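Local coordinates for glyoxalase-related enzyme (Fulvimarina pelagi, PDB 3BQX), which is of unknown function but belongs to the glyoxalase-like vicinal oxygen chelate superfamily, whose members are mostly metal-dependent enzymes, at residues Pro36-Tyr41 with Val47-Leu52. Sequence-based numbering, arbitrary orientation.
Sequences PEIIFY and VLATWL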
# COMPACT_ATOMS: atom_id res chain seq x y z
N PRO A 36 21.58 -1.41 -5.21
CA PRO A 36 21.50 -0.09 -5.83
C PRO A 36 20.17 0.39 -6.42
O PRO A 36 20.01 1.57 -6.70
CB PRO A 36 22.60 -0.14 -6.89
CG PRO A 36 23.62 -1.01 -6.23
CD PRO A 36 22.78 -2.14 -5.68
N GLU A 37 19.20 -0.51 -6.59
CA GLU A 37 17.93 -0.09 -7.16
C GLU A 37 16.68 -0.32 -6.31
O GLU A 37 15.63 0.26 -6.60
CB GLU A 37 17.71 -0.74 -8.54
CG GLU A 37 17.40 -2.23 -8.49
CD GLU A 37 17.18 -2.82 -9.88
OE1 GLU A 37 18.15 -2.83 -10.67
OE2 GLU A 37 16.04 -3.26 -10.17
N ILE A 38 16.78 -1.13 -5.27
CA ILE A 38 15.60 -1.40 -4.46
C ILE A 38 15.92 -1.69 -3.00
O ILE A 38 17.01 -2.16 -2.67
CB ILE A 38 14.82 -2.61 -5.06
CG1 ILE A 38 13.39 -2.68 -4.51
CG2 ILE A 38 15.56 -3.91 -4.76
CD1 ILE A 38 12.49 -3.65 -5.30
N ILE A 39 14.96 -1.39 -2.13
CA ILE A 39 15.09 -1.67 -0.71
C ILE A 39 13.80 -2.34 -0.25
O ILE A 39 12.71 -1.90 -0.62
CB ILE A 39 15.30 -0.38 0.13
CG1 ILE A 39 16.62 0.27 -0.27
CG2 ILE A 39 15.29 -0.72 1.61
CD1 ILE A 39 16.89 1.59 0.43
N PHE A 40 13.93 -3.40 0.53
CA PHE A 40 12.77 -4.11 1.08
C PHE A 40 12.79 -4.02 2.59
O PHE A 40 13.84 -4.18 3.22
CB PHE A 40 12.79 -5.61 0.74
CG PHE A 40 12.58 -5.94 -0.71
CD1 PHE A 40 11.55 -5.35 -1.44
CD2 PHE A 40 13.37 -6.89 -1.34
CE1 PHE A 40 11.32 -5.71 -2.77
CE2 PHE A 40 13.15 -7.25 -2.67
CZ PHE A 40 12.12 -6.66 -3.38
N TYR A 41 11.62 -3.76 3.18
CA TYR A 41 11.47 -3.71 4.63
C TYR A 41 10.42 -4.75 4.98
O TYR A 41 9.36 -4.81 4.35
CB TYR A 41 10.95 -2.34 5.09
CG TYR A 41 11.82 -1.15 4.73
CD1 TYR A 41 12.83 -0.70 5.59
CD2 TYR A 41 11.64 -0.47 3.53
CE1 TYR A 41 13.62 0.40 5.26
CE2 TYR A 41 12.42 0.62 3.19
CZ TYR A 41 13.41 1.05 4.06
OH TYR A 41 14.20 2.12 3.71
N VAL A 47 5.63 -7.05 2.69
CA VAL A 47 6.89 -6.35 2.49
C VAL A 47 6.66 -4.99 1.85
O VAL A 47 5.81 -4.86 0.96
CB VAL A 47 7.81 -7.18 1.56
CG1 VAL A 47 9.13 -6.48 1.33
CG2 VAL A 47 8.04 -8.56 2.16
N LEU A 48 7.39 -3.98 2.32
CA LEU A 48 7.33 -2.64 1.75
C LEU A 48 8.59 -2.51 0.91
O LEU A 48 9.69 -2.76 1.39
CB LEU A 48 7.33 -1.56 2.85
CG LEU A 48 7.56 -0.12 2.35
CD1 LEU A 48 6.36 0.34 1.53
CD2 LEU A 48 7.77 0.81 3.54
N ALA A 49 8.42 -2.14 -0.36
CA ALA A 49 9.56 -1.98 -1.25
C ALA A 49 9.61 -0.56 -1.78
O ALA A 49 8.57 0.03 -2.08
CB ALA A 49 9.46 -2.95 -2.41
N THR A 50 10.82 -0.01 -1.87
CA THR A 50 11.03 1.32 -2.46
C THR A 50 11.99 1.03 -3.62
O THR A 50 13.16 0.71 -3.41
CB THR A 50 11.63 2.31 -1.45
OG1 THR A 50 12.88 1.81 -0.94
CG2 THR A 50 10.67 2.52 -0.29
N TRP A 51 11.45 1.12 -4.83
CA TRP A 51 12.16 0.80 -6.07
C TRP A 51 12.34 2.04 -6.94
O TRP A 51 11.40 2.83 -7.07
CB TRP A 51 11.30 -0.22 -6.81
CG TRP A 51 11.97 -1.08 -7.81
CD1 TRP A 51 13.31 -1.20 -8.06
CD2 TRP A 51 11.32 -2.05 -8.65
NE1 TRP A 51 13.53 -2.18 -8.99
CE2 TRP A 51 12.33 -2.72 -9.37
CE3 TRP A 51 9.98 -2.42 -8.85
CZ2 TRP A 51 12.04 -3.74 -10.28
CZ3 TRP A 51 9.70 -3.43 -9.76
CH2 TRP A 51 10.73 -4.08 -10.46
N LEU A 52 13.52 2.22 -7.52
CA LEU A 52 13.73 3.38 -8.40
C LEU A 52 12.63 3.34 -9.46
O LEU A 52 12.39 2.29 -10.06
CB LEU A 52 15.10 3.31 -9.07
CG LEU A 52 16.29 3.56 -8.13
CD1 LEU A 52 17.59 3.41 -8.91
CD2 LEU A 52 16.18 4.95 -7.52
O HOH W 1 13.71 3.33 1.30
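Trp51 lies against both Glu37 and Ile38, and its side chain is worth following outward. Trp51 CB rests 3.9 Å from Ile38 CD1. With CG anti to the backbone N (chi1 -158°), the indole swings over to the neighbouring strand, and CG meets the same methyl, which sits over one face of the five-membered ring in a CH-pi contact, 3.7 Å from Ile38 CD1 to the centroid. At the ring edge CD1 faces the backbone O of Glu37, in the indole plane. Trp51 NE1 then donates to Glu37 OE2 at 3.0 Å, an almost straight bond (171°) that lies in the ring plane and reaches the carboxylate on its anti side, 25° out of the carboxylate plane. The Trp51 side chain also packs on Leu56 and Asp59 of helix 53-60. The two strands, 38-42 and 47-52, form an antiparallel beta hairpin in one of the two mixed four-stranded sheets, each with order 1-4-3-2, that mark the VOC fold. Ile39 pairs with Thr50 and Tyr41 with Leu48 through reciprocal backbone bonds, and Leu52 N adds one more to Glu37 O. On the Trp51 face, the Phe40 ring turns its edge to Ala49 CB, 3.3 Å from Phe40 CD1, and meets Trp129 of the second subunit edge-to-face. On the other face, one water bridges Tyr41 OH (2.7 Å) and Thr50 OG1 (2.8 Å), while Ile39 and Thr50 pack against helix 16-26.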